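Local atomic coordinates of cytochrome c (Pseudomonas aeruginosa, PDB entry 6RTE), a protein that acts as a dihydro-heme d1 dehydrogenase in the biosynthesis of heme d1, carrying a heme c domain beside an eight-bladed beta-propeller. Residues Thr62-Ser67 / Asn238-Asn243; Gly54-Ser59 / Pro116-Glu121; Val234-Tyr239 / Val245-Arg250. One frame throughout, in Å; residues are numbered along the deposited sequence.

Contact 1 (Thr62-Ser67 / Asn238-Asn243). With HEC (heme c), chain C.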
loop_
_atom_site.group_PDB
_atom_site.type_symbol
_atom_site.label_atom_id
_atom_site.label_comp_id
_atom_site.label_asym_id
_atom_site.label_seq_id
_atom_site.Cartn_x
_atom_site.Cartn_y
_atom_site.Cartn_z
ATOM N N THR A 62 -1.104 -16.927 -6.093
ATOM C CA THR A 62 0.039 -17.609 -5.511
ATOM C C THR A 62 -0.310 -18.126 -4.122
ATOM O O THR A 62 -0.968 -17.443 -3.324
ATOM C CB THR A 62 1.227 -16.642 -5.454
ATOM O OG1 THR A 62 1.432 -16.074 -6.754
ATOM C CG2 THR A 62 2.500 -17.333 -5.006
ATOM N N LEU A 63 0.116 -19.353 -3.837
ATOM C CA LEU A 63 -0.242 -20.032 -2.595
ATOM C C LEU A 63 1.003 -20.474 -1.839
ATOM O O LEU A 63 1.089 -21.608 -1.341
ATOM C CB LEU A 63 -1.150 -21.232 -2.867
ATOM C CG LEU A 63 -2.537 -20.946 -3.460
ATOM C CD1 LEU A 63 -3.291 -22.261 -3.585
ATOM C CD2 LEU A 63 -3.350 -19.945 -2.628
ATOM N N LEU A 64 1.976 -19.600 -1.745
ATOM C CA LEU A 64 3.141 -19.829 -0.905
ATOM C C LEU A 64 2.859 -19.373 0.519
ATOM O O LEU A 64 1.919 -18.616 0.764
ATOM C CB LEU A 64 4.345 -19.079 -1.465
ATOM C CG LEU A 64 4.874 -19.554 -2.813
ATOM C CD1 LEU A 64 5.876 -18.560 -3.360
ATOM C CD2 LEU A 64 5.512 -20.935 -2.699
ATOM N N PRO A 65 3.657 -19.820 1.489
ATOM C CA PRO A 65 3.429 -19.372 2.874
ATOM C C PRO A 65 3.402 -17.861 3.003
ATOM O O PRO A 65 2.511 -17.324 3.673
ATOM C CB PRO A 65 4.599 -20.004 3.640
ATOM C CG PRO A 65 4.945 -21.205 2.851
ATOM C CD PRO A 65 4.731 -20.830 1.406
ATOM N N GLU A 66 4.327 -17.167 2.329
ATOM C CA GLU A 66 4.314 -15.712 2.322
ATOM C C GLU A 66 3.007 -15.175 1.750
ATOM O O GLU A 66 2.462 -14.189 2.251
ATOM C CB GLU A 66 5.499 -15.168 1.507
ATOM C CG GLU A 66 6.879 -15.418 2.103
ATOM C CD GLU A 66 7.461 -16.794 1.754
ATOM O OE1 GLU A 66 6.730 -17.697 1.270
ATOM O OE2 GLU A 66 8.675 -16.964 1.970
ATOM N N SER A 67 2.506 -15.803 0.683
ATOM C CA SER A 67 1.289 -15.331 0.033
ATOM C C SER A 67 0.099 -15.373 0.974
ATOM O O SER A 67 -0.827 -14.553 0.846
ATOM C CB SER A 67 0.997 -16.188 -1.199
ATOM O OG SER A 67 2.179 -16.444 -1.924
ATOM N N ASN A 238 10.405 -6.139 -2.739
ATOM C CA ASN A 238 9.910 -7.504 -2.656
ATOM C C ASN A 238 10.258 -8.146 -1.316
ATOM O O ASN A 238 11.351 -7.937 -0.768
ATOM C CB ASN A 238 10.484 -8.367 -3.786
ATOM C CG ASN A 238 9.876 -8.060 -5.141
ATOM O OD1 ASN A 238 8.715 -7.668 -5.243
ATOM N ND2 ASN A 238 10.662 -8.249 -6.199
ATOM N N TYR A 239 9.301 -8.921 -0.785
ATOM C CA TYR A 239 9.577 -9.879 0.267
ATOM C C TYR A 239 10.249 -11.129 -0.299
ATOM O O TYR A 239 11.204 -11.639 0.286
ATOM C CB TYR A 239 8.283 -10.290 0.979
ATOM C CG TYR A 239 8.077 -9.698 2.341
ATOM C CD1 TYR A 239 8.653 -8.485 2.690
ATOM C CD2 TYR A 239 7.297 -10.360 3.288
ATOM C CE1 TYR A 239 8.468 -7.938 3.940
ATOM C CE2 TYR A 239 7.098 -9.821 4.546
ATOM C CZ TYR A 239 7.690 -8.601 4.862
ATOM O OH TYR A 239 7.518 -8.039 6.104
ATOM N N LEU A 240 9.732 -11.636 -1.420
ATOM C CA LEU A 240 10.237 -12.853 -2.044
ATOM C C LEU A 240 10.345 -12.657 -3.553
ATOM O O LEU A 240 9.348 -12.316 -4.200
ATOM C CB LEU A 240 9.321 -14.033 -1.734
ATOM C CG LEU A 240 9.746 -15.371 -2.350
ATOM C CD1 LEU A 240 10.986 -15.895 -1.635
ATOM C CD2 LEU A 240 8.588 -16.358 -2.288
ATOM N N PRO A 241 11.543 -12.799 -4.147
ATOM C CA PRO A 241 12.842 -12.879 -3.469
ATOM C C PRO A 241 13.094 -11.645 -2.598
ATOM O O PRO A 241 12.359 -10.664 -2.713
ATOM C CB PRO A 241 13.848 -12.943 -4.629
ATOM C CG PRO A 241 13.051 -13.435 -5.813
ATOM C CD PRO A 241 11.680 -12.868 -5.617
ATOM N N GLY A 242 14.120 -11.689 -1.752
ATOM C CA GLY A 242 14.513 -10.520 -0.995
ATOM C C GLY A 242 15.318 -9.565 -1.851
ATOM O O GLY A 242 16.550 -9.647 -1.905
ATOM N N ASN A 243 14.642 -8.666 -2.558
ATOM C CA ASN A 243 15.361 -7.826 -3.509
ATOM C C ASN A 243 14.557 -6.571 -3.810
ATOM O O ASN A 243 13.422 -6.404 -3.358
ATOM C CB ASN A 243 15.690 -8.596 -4.795
ATOM C CG ASN A 243 14.450 -9.004 -5.602
ATOM O OD1 ASN A 243 13.357 -8.458 -5.437
ATOM N ND2 ASN A 243 14.633 -9.982 -6.496
HETATM FE FE HEC C . -8.038 -22.002 -5.450
HETATM C CHA HEC C . -8.322 -18.936 -4.086
HETATM C CHB HEC C . -6.661 -23.215 -2.533
HETATM C CHC HEC C . -8.076 -25.245 -6.736
HETATM C CHD HEC C . -8.869 -20.824 -8.501
HETATM N NA HEC C . -7.584 -21.248 -3.661
HETATM C C1A HEC C . -7.788 -19.936 -3.308
HETATM C C2A HEC C . -7.353 -19.739 -1.973
HETATM C C3A HEC C . -6.892 -20.936 -1.535
HETATM C C4A HEC C . -7.026 -21.879 -2.585
HETATM C CMA HEC C . -6.323 -21.203 -0.174
HETATM C CAA HEC C . -7.394 -18.443 -1.193
HETATM C CBA HEC C . -6.102 -17.660 -1.487
HETATM C CGA HEC C . -6.004 -16.285 -0.873
HETATM O O1A HEC C . -5.044 -15.539 -1.190
HETATM O O2A HEC C . -6.853 -15.875 -0.074
HETATM N NB HEC C . -7.461 -23.894 -4.748
HETATM C C1B HEC C . -6.930 -24.142 -3.555
HETATM C C2B HEC C . -6.657 -25.536 -3.438
HETATM C C3B HEC C . -7.053 -26.138 -4.600
HETATM C C4B HEC C . -7.575 -25.039 -5.442
HETATM C CMB HEC C . -6.051 -26.204 -2.238
HETATM C CAB HEC C . -7.055 -27.561 -5.046
HETATM C CBB HEC C . -7.482 -28.458 -3.885
HETATM N NC HEC C . -8.414 -22.907 -7.294
HETATM C C1C HEC C . -8.375 -24.218 -7.625
HETATM C C2C HEC C . -8.695 -24.347 -8.994
HETATM C C3C HEC C . -8.938 -23.078 -9.501
HETATM C C4C HEC C . -8.736 -22.180 -8.412
HETATM C CMC HEC C . -8.750 -25.663 -9.712
HETATM C CAC HEC C . -9.271 -22.596 -10.858
HETATM C CBC HEC C . -10.616 -22.936 -11.489
HETATM N ND HEC C . -8.491 -20.291 -6.133
HETATM C C1D HEC C . -8.800 -19.983 -7.394
HETATM C C2D HEC C . -9.090 -18.548 -7.519
HETATM C C3D HEC C . -8.947 -18.016 -6.301
HETATM C C4D HEC C . -8.554 -19.134 -5.436
HETATM C CMD HEC C . -9.479 -17.817 -8.777
HETATM C CAD HEC C . -9.122 -16.567 -5.921
HETATM C CBD HEC C . -10.579 -16.260 -5.561
HETATM C CGD HEC C . -10.796 -14.819 -5.162
HETATM O O1D HEC C . -10.986 -13.965 -6.042
HETATM O O2D HEC C . -10.795 -14.462 -3.975
#
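Leu-64 and Leu-240 meet through their methyl groups: CD1 of Leu-64 lies 3.7 Å from CD2 of Leu-240, and the two side chains cross at about a right angle. In Leu-240 the CG stands trans to the backbone N (chi1 179°), which carries the branch outward to the leucine opposite. The same methyl also meets Glu-66, with CD2 of Leu-240 4.2 Å from the carboxylate carbon CD.

The loop 62-67 belongs to the heme c domain, whereas 238-243 forms the turn between the second and third strands of a propeller blade. Asn-221 on the neighbouring strand opposes both Tyr-239 and Leu-240, a classic beta bulge, and a cis peptide precedes Pro-241.

No hydrogen bond crosses between the two loops; the polar groups are held within each loop or by residues around it. Leu-64 N donates to Ser-67 OG at 3.2 Å through a bent bond (139°). Asn-238 ND2 donates to Asn-243 OD1 at 2.8 Å, in the carbonyl plane of the acceptor; Ala-218 O is a second partner of this ND2, and Thr-222 OG1 bonds to OD1.

Ligand packing falls to Leu-63, whose CD1 sits 3.7 Å from CHB of heme c and whose CD2 is 3.8 Å from C3A.

Contact 2 (Gly54-Ser59 / Pro116-Glu121)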
loop_
_atom_site.group_PDB
_atom_site.type_symbol
_atom_site.label_atom_id
_atom_site.label_comp_id
_atom_site.label_asym_id
_atom_site.label_seq_id
_atom_site.Cartn_x
_atom_site.Cartn_y
_atom_site.Cartn_z
ATOM N N GLY A 54 4.441 -25.270 -8.650
ATOM C CA GLY A 54 5.163 -24.701 -7.535
ATOM C C GLY A 54 4.353 -23.784 -6.641
ATOM O O GLY A 54 4.923 -23.166 -5.739
ATOM N N ARG A 55 3.046 -23.686 -6.859
ATOM C CA ARG A 55 2.170 -22.771 -6.136
ATOM C C ARG A 55 2.461 -21.313 -6.471
ATOM O O ARG A 55 2.092 -20.415 -5.706
ATOM C CB ARG A 55 2.269 -22.971 -4.620
ATOM C CG ARG A 55 1.964 -24.399 -4.145
ATOM C CD ARG A 55 1.975 -24.450 -2.628
ATOM N NE ARG A 55 3.286 -24.827 -2.107
ATOM C CZ ARG A 55 3.755 -24.484 -0.907
ATOM N NH1 ARG A 55 3.040 -23.727 -0.099
ATOM N NH2 ARG A 55 4.954 -24.899 -0.519
ATOM N N LEU A 56 3.107 -21.059 -7.610
ATOM C CA LEU A 56 3.494 -19.701 -7.977
ATOM C C LEU A 56 2.325 -18.861 -8.459
ATOM O O LEU A 56 2.432 -17.631 -8.459
ATOM C CB LEU A 56 4.572 -19.735 -9.060
ATOM C CG LEU A 56 5.919 -20.317 -8.651
ATOM C CD1 LEU A 56 6.946 -20.048 -9.734
ATOM C CD2 LEU A 56 6.383 -19.755 -7.320
ATOM N N GLY A 57 1.229 -19.481 -8.866
ATOM C CA GLY A 57 0.048 -18.785 -9.326
ATOM C C GLY A 57 -0.216 -19.026 -10.802
ATOM O O GLY A 57 0.607 -19.571 -11.536
ATOM N N GLY A 58 -1.416 -18.618 -11.213
ATOM C CA GLY A 58 -1.841 -18.661 -12.602
ATOM C C GLY A 58 -3.212 -18.033 -12.765
ATOM O O GLY A 58 -3.382 -16.837 -12.513
ATOM N N SER A 59 -4.196 -18.823 -13.197
ATOM C CA SER A 59 -5.589 -18.405 -13.087
ATOM C C SER A 59 -5.899 -17.957 -11.666
ATOM O O SER A 59 -6.551 -16.929 -11.455
ATOM C CB SER A 59 -6.518 -19.558 -13.496
ATOM O OG SER A 59 -7.765 -19.530 -12.801
ATOM N N PRO A 116 11.706 -20.582 -3.582
ATOM C CA PRO A 116 11.450 -20.329 -5.004
ATOM C C PRO A 116 12.219 -19.110 -5.490
ATOM O O PRO A 116 12.372 -18.121 -4.765
ATOM C CB PRO A 116 9.934 -20.088 -5.058
ATOM C CG PRO A 116 9.388 -20.620 -3.782
ATOM C CD PRO A 116 10.481 -20.484 -2.764
ATOM N N GLN A 117 12.680 -19.173 -6.740
ATOM C CA GLN A 117 13.439 -18.105 -7.370
ATOM C C GLN A 117 12.562 -17.278 -8.324
ATOM O O GLN A 117 11.535 -17.741 -8.829
ATOM C CB GLN A 117 14.623 -18.677 -8.157
ATOM C CG GLN A 117 15.482 -19.675 -7.402
ATOM C CD GLN A 117 16.311 -19.022 -6.331
ATOM O OE1 GLN A 117 17.228 -18.248 -6.622
ATOM N NE2 GLN A 117 15.983 -19.308 -5.078
ATOM N N TRP A 118 13.007 -16.051 -8.584
ATOM C CA TRP A 118 12.404 -15.213 -9.629
ATOM C C TRP A 118 13.516 -14.343 -10.209
ATOM O O TRP A 118 13.814 -13.273 -9.670
ATOM C CB TRP A 118 11.255 -14.376 -9.101
ATOM C CG TRP A 118 10.332 -13.953 -10.212
ATOM C CD1 TRP A 118 10.074 -12.682 -10.635
ATOM C CD2 TRP A 118 9.574 -14.819 -11.053
ATOM N NE1 TRP A 118 9.183 -12.707 -11.688
ATOM C CE2 TRP A 118 8.867 -14.009 -11.962
ATOM C CE3 TRP A 118 9.414 -16.208 -11.121
ATOM C CZ2 TRP A 118 8.007 -14.540 -12.925
ATOM C CZ3 TRP A 118 8.565 -16.736 -12.079
ATOM C CH2 TRP A 118 7.881 -15.896 -12.977
ATOM N N SER A 119 14.108 -14.806 -11.305
ATOM C CA SER A 119 15.307 -14.216 -11.866
ATOM C C SER A 119 14.979 -13.053 -12.805
ATOM O O SER A 119 13.829 -12.808 -13.162
ATOM C CB SER A 119 16.092 -15.274 -12.633
ATOM O OG SER A 119 15.398 -15.602 -13.833
ATOM N N ALA A 120 16.034 -12.333 -13.208
ATOM C CA ALA A 120 15.906 -11.361 -14.289
ATOM C C ALA A 120 15.226 -11.975 -15.508
ATOM O O ALA A 120 14.361 -11.344 -16.131
ATOM C CB ALA A 120 17.293 -10.820 -14.667
ATOM N N GLU A 121 15.583 -13.219 -15.852
ATOM C CA GLU A 121 15.003 -13.874 -17.022
ATOM C C GLU A 121 13.508 -14.127 -16.840
ATOM O O GLU A 121 12.719 -13.931 -17.776
ATOM C CB GLU A 121 15.730 -15.187 -17.315
ATOM C CG GLU A 121 17.129 -15.014 -17.883
ATOM C CD GLU A 121 18.114 -14.422 -16.869
ATOM O OE1 GLU A 121 18.098 -14.846 -15.682
ATOM O OE2 GLU A 121 18.884 -13.516 -17.258
#
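Leu-56 carries this contact alone on its side, dividing its two methyls between Pro-116 and Trp-118. Its CB points toward the segment 116-121 but stays well short of it, and CG, placed beside the backbone N by a chi1 of -66°, is still 5.4 Å from CB of Pro-116, its nearest atom there. Only beyond the branch point does the chain make contact. CD2 approaches the pyrrolidine ring of Pro-116, coming to 4.2 Å from CB. CD1 goes to the six-membered part of the indole, where its distance to CZ3 of Trp-118 is 4.4 Å; the approach is oblique to the ring. These spacings, with about 102 Å² buried in all, describe a light apolar contact at the surface, and no hydrogen bond spans it.

The polar groups at its margins look elsewhere. Leu-56 O accepts from both Thr-62 OG1 and Arg-217 NH2, while NE1 of Trp-118 is bonded to Arg-217 O. Arg-217 also forms a cation-pi pair with the indole, so one propeller arginine is in touch with both sides of the contact.

Past the tryptophan the chain enters helix 120-126. Ser-119 is its N-cap: the serine side chain caps a backbone N just beyond Glu-121, and Asp-122 OD2 accepts from Ser-119 N in return, the reciprocal pattern of a capping box. At the other end of the contact, the backbone of Gly-57 is hydrogen-bonded to that of His-51, the histidine of the CxxCH heme-attachment sequence. The arrangement therefore joins the loop following the CxxCH motif of a c-type cytochrome domain to the linker that leads from that domain toward the propeller.

Contact 3 (Val234-Tyr239 / Val245-Arg250)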
loop_
_atom_site.group_PDB
_atom_site.type_symbol
_atom_site.label_atom_id
_atom_site.label_comp_id
_atom_site.label_asym_id
_atom_site.label_seq_id
_atom_site.Cartn_x
_atom_site.Cartn_y
_atom_site.Cartn_z
ATOM N N VAL A 234 10.600 3.010 -11.797
ATOM C CA VAL A 234 9.799 2.323 -10.796
ATOM C C VAL A 234 10.724 1.409 -9.996
ATOM O O VAL A 234 11.451 0.585 -10.576
ATOM C CB VAL A 234 8.663 1.504 -11.438
ATOM C CG1 VAL A 234 7.893 0.733 -10.385
ATOM C CG2 VAL A 234 7.732 2.410 -12.238
ATOM N N LEU A 235 10.685 1.534 -8.681
ATOM C CA LEU A 235 11.437 0.654 -7.785
ATOM C C LEU A 235 10.441 -0.190 -6.999
ATOM O O LEU A 235 9.565 0.354 -6.317
ATOM C CB LEU A 235 12.347 1.448 -6.846
ATOM C CG LEU A 235 13.305 0.571 -6.023
ATOM C CD1 LEU A 235 14.327 -0.071 -6.936
ATOM C CD2 LEU A 235 13.982 1.375 -4.899
ATOM N N VAL A 236 10.581 -1.513 -7.095
ATOM C CA VAL A 236 9.663 -2.460 -6.469
ATOM C C VAL A 236 10.372 -3.125 -5.295
ATOM O O VAL A 236 11.481 -3.654 -5.455
ATOM C CB VAL A 236 9.182 -3.540 -7.463
ATOM C CG1 VAL A 236 8.140 -4.424 -6.814
ATOM C CG2 VAL A 236 8.645 -2.921 -8.743
ATOM N N GLY A 237 9.725 -3.105 -4.132
ATOM C CA GLY A 237 10.255 -3.735 -2.935
ATOM C C GLY A 237 9.598 -5.074 -2.685
ATOM O O GLY A 237 8.395 -5.147 -2.419
ATOM N N ASN A 238 10.405 -6.139 -2.739
ATOM C CA ASN A 238 9.910 -7.504 -2.656
ATOM C C ASN A 238 10.258 -8.146 -1.316
ATOM O O ASN A 238 11.351 -7.937 -0.768
ATOM C CB ASN A 238 10.484 -8.367 -3.786
ATOM C CG ASN A 238 9.876 -8.060 -5.141
ATOM O OD1 ASN A 238 8.715 -7.668 -5.243
ATOM N ND2 ASN A 238 10.662 -8.249 -6.199
ATOM N N TYR A 239 9.301 -8.921 -0.785
ATOM C CA TYR A 239 9.577 -9.879 0.267
ATOM C C TYR A 239 10.249 -11.129 -0.299
ATOM O O TYR A 239 11.204 -11.639 0.286
ATOM C CB TYR A 239 8.283 -10.290 0.979
ATOM C CG TYR A 239 8.077 -9.698 2.341
ATOM C CD1 TYR A 239 8.653 -8.485 2.690
ATOM C CD2 TYR A 239 7.297 -10.360 3.288
ATOM C CE1 TYR A 239 8.468 -7.938 3.940
ATOM C CE2 TYR A 239 7.098 -9.821 4.546
ATOM C CZ TYR A 239 7.690 -8.601 4.862
ATOM O OH TYR A 239 7.518 -8.039 6.104
ATOM N N VAL A 245 13.560 -4.447 -7.383
ATOM C CA VAL A 245 13.528 -4.578 -8.836
ATOM C C VAL A 245 13.299 -3.186 -9.420
ATOM O O VAL A 245 12.312 -2.515 -9.091
ATOM C CB VAL A 245 12.460 -5.581 -9.294
ATOM C CG1 VAL A 245 12.291 -5.564 -10.790
ATOM C CG2 VAL A 245 12.836 -7.008 -8.817
ATOM N N LEU A 246 14.239 -2.752 -10.256
ATOM C CA LEU A 246 14.218 -1.449 -10.895
ATOM C C LEU A 246 13.678 -1.608 -12.316
ATOM O O LEU A 246 14.226 -2.382 -13.110
ATOM C CB LEU A 246 15.619 -0.848 -10.923
ATOM C CG LEU A 246 15.767 0.530 -11.583
ATOM C CD1 LEU A 246 14.964 1.567 -10.818
ATOM C CD2 LEU A 246 17.227 0.930 -11.658
ATOM N N LEU A 247 12.617 -0.870 -12.627
ATOM C CA LEU A 247 11.944 -0.934 -13.913
ATOM C C LEU A 247 11.968 0.450 -14.569
ATOM O O LEU A 247 12.017 1.475 -13.885
ATOM C CB LEU A 247 10.488 -1.399 -13.758
ATOM C CG LEU A 247 10.204 -2.698 -13.000
ATOM C CD1 LEU A 247 8.695 -2.870 -12.742
ATOM C CD2 LEU A 247 10.736 -3.898 -13.766
ATOM N N ASP A 248 11.945 0.457 -15.901
ATOM C CA ASP A 248 11.711 1.676 -16.664
ATOM C C ASP A 248 10.228 2.040 -16.555
ATOM O O ASP A 248 9.352 1.235 -16.896
ATOM C CB ASP A 248 12.133 1.471 -18.118
ATOM C CG ASP A 248 12.080 2.757 -18.950
ATOM O OD1 ASP A 248 11.091 3.517 -18.834
ATOM O OD2 ASP A 248 13.027 3.003 -19.730
ATOM N N ALA A 249 9.947 3.237 -16.038
ATOM C CA ALA A 249 8.573 3.647 -15.764
ATOM C C ALA A 249 7.723 3.888 -17.014
ATOM O O ALA A 249 6.515 4.088 -16.878
ATOM C CB ALA A 249 8.584 4.927 -14.932
ATOM N N ARG A 250 8.312 3.874 -18.209
ATOM C CA ARG A 250 7.556 4.083 -19.437
ATOM C C ARG A 250 6.974 2.801 -20.016
ATOM O O ARG A 250 5.978 2.860 -20.740
ATOM C CB ARG A 250 8.445 4.753 -20.489
ATOM C CG ARG A 250 8.931 6.136 -20.063
ATOM C CD ARG A 250 7.810 7.151 -20.129
ATOM N NE ARG A 250 7.614 7.618 -21.491
ATOM C CZ ARG A 250 8.284 8.637 -22.032
ATOM N NH1 ARG A 250 9.194 9.291 -21.329
ATOM N NH2 ARG A 250 8.045 8.994 -23.283
#
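Val-234 and Leu-247 exchange two backbone hydrogen bonds, and Val-236 and Val-245 repeat the exchange two residues along, so these four residues have both N-H and C=O satisfied across the strand pair. Val-234 N reaches Leu-247 O at 3.0 Å. The return bond, Leu-247 N to Val-234 O, is 2.8 Å long, and both are nearly straight, with N-H...O angles of 168°. In the second pair, Val-236 N donates to Val-245 O over 2.8 Å and Val-245 N to Val-236 O over 2.9 Å. Val-234 O has a further, weaker contact, a CA-H...O approach from Leu-246 CA at 3.4 Å. Between the two hydrogen-bonded pairs, Leu-235 and Leu-246 form a non-hydrogen-bonded pair whose backbones bond outward instead, to Ala-226 and Val-255.

Side chains add apolar packing on the face holding Val-234, Val-236, Val-245 and Leu-247. There, CG2 of Val-236 is 4.0 Å from CD1 of Leu-247. Val-234 turns CG2 trans to its carbonyl carbon, from where it meets CB of Ala-249 at 3.8 Å. At the end of the strand, Asp-248 OD1 accepts from Arg-250 N at 2.9 Å through its anti lone pair, an Asx turn, and OD2 bonds to a butanediol molecule probably from the crystallisation liquor.

The strand axes run at 153°, the antiparallel hairpin of the two middle strands of a four-stranded blade. Strand 221-227 lies beside 233-238 and strand 254-259 beside 243-248. Leu-235 packs on Phe-282 and Val-284 in the sheet containing strand 281-286, while Ala-249 O is hydrogen-bonded to Tyr-194 OH in the sheet containing strand 192-197.

Overall arrangement
From the N terminus, the chain first lays down 54-59 and 62-67 in one loop of the heme c domain. Contact 2 closes when 116-121 returns to 54-59, and contact 1 closes later, when 238-243 meets 62-67; because their segments alternate, these two closures cross. They also touch, through Leu-63 N and Arg-55 O, 2.9 Å apart, a probable hydrogen bond. Contact 3 closes a short hairpin inside one propeller blade and shares Asn-238 and Tyr-239 with contact 1; the turn that follows them carries Leu-240 to the heme c domain. Contacts 2 and 3 follow in series, their centres about 17 Å apart, without touching.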